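Local coordinates for protein tryptophan synthase alpha chain (Campylobacter jejuni, PDB 3THA) that probably cleaves indoleglycerol phosphate to indole and glyceraldehyde 3-phosphate, as the alpha subunit of tryptophan synthase in the last step of tryptophan biosynthesis, at residues 148-154 / 190-194; 230-234 / 245-250; 27-31 / 81-85. All blocks are in the same frame, centred on the assembly; numbering follows the deposited sequence.

In the fold
All three contacts lie in one eight-stranded parallel beta/alpha barrel, and none touches another. Contact 3 comes first and joins helices 27-35 and 75-83, which follow the first and second barrel strands. Contact 1 follows, on the loop after strand 143-148 and on helix 180-195. Contact 2 comes last and joins the two C-terminal helices. Contacts 1 and 3 are on opposite sides of the chain's centre, with their centres 37 Å apart. Contacts 2 and 3 are closer, about 5 Å between nearest atoms. Contact 2 comes near the predicted proton acceptor Glu46, about 9 Å between the side chains of Ile230 and Glu46. Contacts 1 and 3 lie away from the predicted catalytic residues.

Contact 1: residues 148-154 / 190-194; sequences VSVTTPK and KVKEI
This is a loop-to-helix contact in which a lysine from a helix donates a hydrogen bond to a backbone carbonyl of a turn. Segment 148-154 leaves strand 143-148 and runs to helix 154-161, with Pro153 at the N-cap position. Segment 190-194 is regular helix within 180-195. CA atoms come nearest at Val150 and Lys190, 5.9 Å apart, and at Lys154 and Glu193, 7.6 Å apart. Val148 is still extended. Val150 and Thr151 take the central angles of a type I beta turn (-65/-23 and -102/-10), and the chain extends again at Thr152 and Pro153. Across the turn Thr152 N makes a weak hydrogen bond to Ser149 O at 3.4 Å, and Ser149 N donates to Thr152 OG1 at 3.1 Å (Thr152 chi1 m). In this beta/alpha barrel the turn is the link from the fifth strand to the next helix, and the partner helix follows the sixth strand. Lys190 has chi1-chi4 of t, p, t, t. It runs along the turn, with Lys190 CE 3.2 Å from Ser149 O. Lys190 NZ donates to Thr152 O at 2.6 Å and forms a salt bridge with Glu193 OE1 at 2.7 Å. Glu193, t at chi1 and chi2, also packs its CD 3.6 Å from Lys154 CG. Val148 CG2 meets Ile194 CD1 at 3.9 Å. Val157 of helix 154-161 touches Lys190, Glu193 and Ile194. Ser149, whose CB points away from the helix, packs on Asp53 of the second subunit.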
# COMPACT_ATOMS: atom_id res chain seq x y z
N VAL B 148 13.95 -7.95 -0.82
CA VAL B 148 14.70 -8.04 0.43
C VAL B 148 14.95 -6.64 0.96
O VAL B 148 14.92 -5.69 0.18
CB VAL B 148 16.03 -8.86 0.29
CG1 VAL B 148 15.88 -9.98 -0.72
CG2 VAL B 148 17.20 -7.99 -0.06
N SER B 149 15.15 -6.51 2.28
CA SER B 149 15.52 -5.24 2.90
C SER B 149 16.89 -5.31 3.46
O SER B 149 17.53 -6.38 3.51
CB SER B 149 14.62 -4.98 4.08
OG SER B 149 13.28 -5.23 3.72
N VAL B 150 17.34 -4.17 3.95
CA VAL B 150 18.62 -4.06 4.59
C VAL B 150 18.62 -4.89 5.89
O VAL B 150 19.67 -5.33 6.37
CB VAL B 150 18.98 -2.55 4.81
CG1 VAL B 150 20.02 -2.36 5.90
CG2 VAL B 150 19.48 -1.94 3.52
N THR B 151 17.43 -5.14 6.43
CA THR B 151 17.30 -5.79 7.74
C THR B 151 16.93 -7.27 7.66
O THR B 151 16.91 -7.93 8.69
CB THR B 151 16.14 -5.17 8.53
OG1 THR B 151 14.98 -5.18 7.69
CG2 THR B 151 16.45 -3.75 8.97
N THR B 152 16.58 -7.76 6.48
CA THR B 152 16.20 -9.15 6.32
C THR B 152 17.39 -9.96 6.73
O THR B 152 18.48 -9.68 6.25
CB THR B 152 15.85 -9.51 4.88
OG1 THR B 152 14.77 -8.69 4.44
CG2 THR B 152 15.40 -10.96 4.79
N PRO B 153 17.20 -10.93 7.66
CA PRO B 153 18.27 -11.79 8.18
C PRO B 153 19.12 -12.44 7.10
O PRO B 153 18.60 -12.83 6.05
CB PRO B 153 17.50 -12.87 8.94
CG PRO B 153 16.31 -12.14 9.49
CD PRO B 153 15.94 -11.12 8.40
N LYS B 154 20.42 -12.55 7.36
CA LYS B 154 21.35 -13.14 6.39
C LYS B 154 20.81 -14.47 5.88
O LYS B 154 20.67 -14.64 4.67
CB LYS B 154 22.77 -13.31 6.94
CG LYS B 154 23.79 -13.59 5.84
CD LYS B 154 25.02 -14.32 6.32
CE LYS B 154 26.03 -13.37 6.97
NZ LYS B 154 26.83 -14.10 7.98
N LYS B 190 24.69 -4.73 2.26
CA LYS B 190 23.64 -5.70 1.97
C LYS B 190 23.77 -6.28 0.55
O LYS B 190 23.56 -7.49 0.34
CB LYS B 190 22.25 -5.11 2.25
CG LYS B 190 21.17 -6.17 2.37
CD LYS B 190 21.45 -7.01 3.63
CE LYS B 190 20.33 -7.97 3.92
NZ LYS B 190 20.56 -8.65 5.19
N VAL B 191 24.15 -5.43 -0.40
CA VAL B 191 24.44 -5.85 -1.77
C VAL B 191 25.53 -6.92 -1.86
O VAL B 191 25.30 -7.99 -2.44
CB VAL B 191 24.79 -4.61 -2.65
CG1 VAL B 191 25.56 -5.00 -3.89
CG2 VAL B 191 23.52 -3.82 -2.99
N LYS B 192 26.70 -6.64 -1.27
CA LYS B 192 27.76 -7.63 -1.13
C LYS B 192 27.22 -8.97 -0.60
O LYS B 192 27.52 -10.04 -1.14
CB LYS B 192 28.82 -7.07 -0.17
CG LYS B 192 30.18 -7.83 -0.22
CD LYS B 192 31.24 -7.24 0.67
CE LYS B 192 32.61 -7.45 0.02
NZ LYS B 192 33.77 -7.55 0.97
N GLU B 193 26.40 -8.91 0.45
CA GLU B 193 25.85 -10.10 1.07
C GLU B 193 24.99 -10.88 0.08
O GLU B 193 25.15 -12.10 -0.07
CB GLU B 193 25.04 -9.68 2.32
CG GLU B 193 24.31 -10.82 3.01
CD GLU B 193 23.58 -10.39 4.26
OE1 GLU B 193 22.35 -10.51 4.29
OE2 GLU B 193 24.23 -9.96 5.23
N ILE B 194 24.09 -10.19 -0.62
CA ILE B 194 23.25 -10.82 -1.60
C ILE B 194 24.13 -11.41 -2.69
O ILE B 194 23.93 -12.56 -3.09
CB ILE B 194 22.28 -9.84 -2.24
CG1 ILE B 194 21.48 -9.13 -1.15
CG2 ILE B 194 21.35 -10.56 -3.21
CD1 ILE B 194 20.79 -7.87 -1.59

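Contact 2: residues 230-234 / 245-250; sequences IVKCF and DIEEIF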
# COMPACT_ATOMS: atom_id res chain seq x y z
N ILE B 230 8.18 9.56 -10.40
CA ILE B 230 7.82 9.44 -11.81
C ILE B 230 6.33 9.69 -11.93
O ILE B 230 5.90 10.54 -12.70
CB ILE B 230 8.22 8.06 -12.44
CG1 ILE B 230 9.56 8.17 -13.20
CG2 ILE B 230 7.23 7.64 -13.53
CD1 ILE B 230 10.75 8.48 -12.37
N VAL B 231 5.54 8.99 -11.12
CA VAL B 231 4.11 9.23 -11.09
C VAL B 231 3.79 10.75 -10.97
O VAL B 231 2.84 11.25 -11.59
CB VAL B 231 3.38 8.38 -10.00
CG1 VAL B 231 1.88 8.73 -9.93
CG2 VAL B 231 3.54 6.89 -10.29
N LYS B 232 4.62 11.49 -10.22
CA LYS B 232 4.37 12.91 -10.00
C LYS B 232 4.54 13.67 -11.32
O LYS B 232 3.90 14.68 -11.54
CB LYS B 232 5.18 13.51 -8.81
CG LYS B 232 6.53 14.21 -9.15
CD LYS B 232 7.15 14.94 -7.92
CE LYS B 232 7.81 13.96 -6.90
NZ LYS B 232 8.70 14.60 -5.86
N CYS B 233 5.40 13.15 -12.19
CA CYS B 233 5.57 13.72 -13.55
C CYS B 233 4.28 13.64 -14.33
O CYS B 233 3.92 14.54 -15.02
CB CYS B 233 6.69 13.01 -14.32
SG CYS B 233 8.28 13.14 -13.45
N PHE B 234 3.56 12.55 -14.18
CA PHE B 234 2.36 12.37 -14.95
C PHE B 234 1.20 13.31 -14.59
O PHE B 234 0.13 13.22 -15.20
CB PHE B 234 1.91 10.92 -14.88
CG PHE B 234 2.71 10.00 -15.73
CD1 PHE B 234 2.12 9.32 -16.81
CD2 PHE B 234 4.06 9.79 -15.48
CE1 PHE B 234 2.87 8.43 -17.59
CE2 PHE B 234 4.81 8.92 -16.27
CZ PHE B 234 4.21 8.23 -17.33
N ASP B 245 10.84 15.73 -17.74
CA ASP B 245 11.06 15.47 -16.31
C ASP B 245 11.59 14.06 -16.02
O ASP B 245 12.28 13.85 -15.02
CB ASP B 245 9.74 15.62 -15.57
CG ASP B 245 9.27 17.03 -15.48
OD1 ASP B 245 10.01 17.92 -15.94
OD2 ASP B 245 8.16 17.24 -14.95
N ILE B 246 11.26 13.10 -16.87
CA ILE B 246 11.77 11.75 -16.74
C ILE B 246 13.16 11.60 -17.34
O ILE B 246 13.74 10.51 -17.34
CB ILE B 246 10.84 10.74 -17.41
CG1 ILE B 246 9.59 10.55 -16.59
CG2 ILE B 246 11.51 9.42 -17.56
CD1 ILE B 246 8.52 9.81 -17.34
N GLU B 247 13.71 12.66 -17.88
CA GLU B 247 15.06 12.54 -18.35
C GLU B 247 15.95 13.46 -17.53
O GLU B 247 17.20 13.45 -17.66
CB GLU B 247 15.13 12.82 -19.85
CG GLU B 247 16.40 12.23 -20.46
CD GLU B 247 16.30 11.94 -21.94
OE1 GLU B 247 15.45 12.59 -22.62
OE2 GLU B 247 17.08 11.07 -22.42
N GLU B 248 15.27 14.24 -16.70
CA GLU B 248 15.92 15.04 -15.66
C GLU B 248 16.31 14.05 -14.56
O GLU B 248 17.41 14.09 -14.02
CB GLU B 248 14.94 16.09 -15.12
CG GLU B 248 15.57 17.26 -14.35
CD GLU B 248 14.83 18.60 -14.58
OE1 GLU B 248 13.66 18.61 -15.09
OE2 GLU B 248 15.42 19.67 -14.27
N ILE B 249 15.41 13.14 -14.28
CA ILE B 249 15.66 12.18 -13.23
C ILE B 249 16.81 11.23 -13.59
O ILE B 249 17.62 10.92 -12.73
CB ILE B 249 14.35 11.51 -12.85
CG1 ILE B 249 13.42 12.58 -12.26
CG2 ILE B 249 14.57 10.34 -11.86
CD1 ILE B 249 11.95 12.15 -12.10
N PHE B 250 16.96 10.84 -14.85
CA PHE B 250 17.95 9.80 -15.20
C PHE B 250 19.20 10.25 -15.96
O PHE B 250 19.78 9.45 -16.70
CB PHE B 250 17.27 8.67 -15.99
CG PHE B 250 16.31 7.81 -15.19
CD1 PHE B 250 16.77 6.93 -14.20
CD2 PHE B 250 14.95 7.84 -15.48
CE1 PHE B 250 15.89 6.14 -13.47
CE2 PHE B 250 14.06 7.03 -14.78
CZ PHE B 250 14.52 6.18 -13.77
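Asp245 opens the second segment with its CB 3.6 Å from Cys233 SG. The CA atoms of these two residues are 6.4 Å apart. Ile246 comes next and is the most covered residue of this segment. Its CG1 lies 4.1 Å from Ile230 CG1 and 4.3 Å from Cys233 SG. Its CD1 reaches Phe234 CE2 at 4.0 Å, and the Phe234 ring in turn makes an edge-to-face contact with Phe33. The segments lie at the ends of helices 228-233 and 239-248 and run on past them. These helices follow the last barrel strand, 223-226, and are the last two of the chain in this TIM barrel. The contact is buried and apolar, with no hydrogen bond between the segments. One turn on from Asp245, Ile249 points toward helix 228-233. Its CD1 meets Ile230 CD1 at 3.9 Å and Cys233 SG at 4.0 Å. Phe250 ends the segment, with its CE2 4.3 Å from Ile230 CD1. Ile249 and Phe250 both also touch Val226 of strand 223-226.

Contact 3: residues 27-31 / 81-85; sequences LQTSE and LLARI
A salt bridge over a small apolar patch joins segment 27-31, all helix, to segment 81-85, where helix 75-83 ends. Glu31 and Leu81 have the nearest CA atoms, 6.9 Å apart. Glu31 has chi1 and chi2 near t and extends to Arg84. Arg84 has chi1 at 17°, between wells, and chi2 t. Glu31 OE1 accepts two hydrogen bonds, from Arg84 NE at 2.8 Å and Arg84 NH1 at 2.9 Å. The carboxylate oxygen sits at the edge of the guanidinium, near its plane. Within the segments, Glu31 N donates to Leu27 O at 2.8 Å, and Arg84 N to Leu81 O at 3.1 Å. Arg84 O takes a weak hydrogen bond from Gln35 NE2. Ser30 OG is satisfied by Gly23 N, and Thr29 OG1 by Asn26 OD1. Leu27 and Leu81 (both t, p) point at each other, with Leu27 CD1 3.7 Å from Leu81 CD2. The contact pairs the helix after the first strand with one before the third, neighbours in the outer layer of a TIM barrel.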
# COMPACT_ATOMS: atom_id res chain seq x y z
N LEU B 27 -5.94 6.82 -19.89
CA LEU B 27 -5.36 5.70 -20.57
C LEU B 27 -4.60 6.16 -21.80
O LEU B 27 -3.53 5.65 -22.11
CB LEU B 27 -6.46 4.71 -20.97
CG LEU B 27 -5.97 3.28 -21.26
CD1 LEU B 27 -5.06 2.72 -20.12
CD2 LEU B 27 -7.16 2.31 -21.57
N GLN B 28 -5.14 7.16 -22.48
CA GLN B 28 -4.50 7.63 -23.70
C GLN B 28 -3.10 8.19 -23.42
O GLN B 28 -2.21 8.08 -24.27
CB GLN B 28 -5.37 8.63 -24.44
CG GLN B 28 -4.72 9.19 -25.70
CD GLN B 28 -4.24 8.13 -26.70
OE1 GLN B 28 -4.95 7.15 -26.97
NE2 GLN B 28 -3.05 8.32 -27.25
N THR B 29 -2.89 8.76 -22.24
CA THR B 29 -1.56 9.29 -21.86
C THR B 29 -0.59 8.16 -21.53
O THR B 29 0.62 8.28 -21.74
CB THR B 29 -1.64 10.21 -20.66
OG1 THR B 29 -2.79 11.07 -20.79
CG2 THR B 29 -0.31 11.05 -20.49
N SER B 30 -1.15 7.08 -20.97
CA SER B 30 -0.39 5.86 -20.68
C SER B 30 -0.00 5.22 -22.01
O SER B 30 1.16 4.89 -22.21
CB SER B 30 -1.19 4.91 -19.74
OG SER B 30 -1.08 5.31 -18.37
N GLU B 31 -0.95 5.13 -22.95
CA GLU B 31 -0.66 4.68 -24.32
C GLU B 31 0.42 5.52 -25.03
O GLU B 31 1.36 5.00 -25.58
CB GLU B 31 -1.94 4.65 -25.17
CG GLU B 31 -1.70 4.14 -26.62
CD GLU B 31 -2.93 3.50 -27.27
OE1 GLU B 31 -3.83 3.06 -26.53
OE2 GLU B 31 -3.01 3.44 -28.52
N LEU B 81 -4.57 -2.59 -24.12
CA LEU B 81 -3.54 -1.60 -24.39
C LEU B 81 -2.16 -2.16 -24.69
O LEU B 81 -1.49 -1.70 -25.62
CB LEU B 81 -3.44 -0.69 -23.17
CG LEU B 81 -2.25 0.25 -23.10
CD1 LEU B 81 -2.36 1.28 -24.22
CD2 LEU B 81 -2.31 0.90 -21.75
N LEU B 82 -1.72 -3.11 -23.88
CA LEU B 82 -0.45 -3.80 -24.12
C LEU B 82 -0.33 -4.43 -25.49
O LEU B 82 0.77 -4.55 -26.00
CB LEU B 82 -0.20 -4.84 -23.04
CG LEU B 82 0.16 -4.15 -21.75
CD1 LEU B 82 0.17 -5.17 -20.63
CD2 LEU B 82 1.53 -3.44 -21.90
N ALA B 83 -1.46 -4.79 -26.11
CA ALA B 83 -1.45 -5.47 -27.40
C ALA B 83 -1.24 -4.47 -28.51
O ALA B 83 -0.78 -4.85 -29.59
CB ALA B 83 -2.72 -6.22 -27.62
N ARG B 84 -1.60 -3.21 -28.28
CA ARG B 84 -1.34 -2.20 -29.30
C ARG B 84 -0.01 -1.45 -29.16
O ARG B 84 0.24 -0.52 -29.88
CB ARG B 84 -2.52 -1.23 -29.51
CG ARG B 84 -3.57 -1.18 -28.45
CD ARG B 84 -4.64 -0.14 -28.81
NE ARG B 84 -4.90 0.70 -27.65
CZ ARG B 84 -5.76 0.39 -26.70
NH1 ARG B 84 -5.92 1.20 -25.64
NH2 ARG B 84 -6.47 -0.72 -26.80
N ILE B 85 0.84 -1.91 -28.25
CA ILE B 85 2.08 -1.22 -27.92
C ILE B 85 3.28 -1.94 -28.50
O ILE B 85 3.38 -3.16 -28.40
CB ILE B 85 2.20 -1.10 -26.35
CG1 ILE B 85 1.41 0.11 -25.88
CG2 ILE B 85 3.66 -1.08 -25.83
CD1 ILE B 85 1.30 1.13 -26.90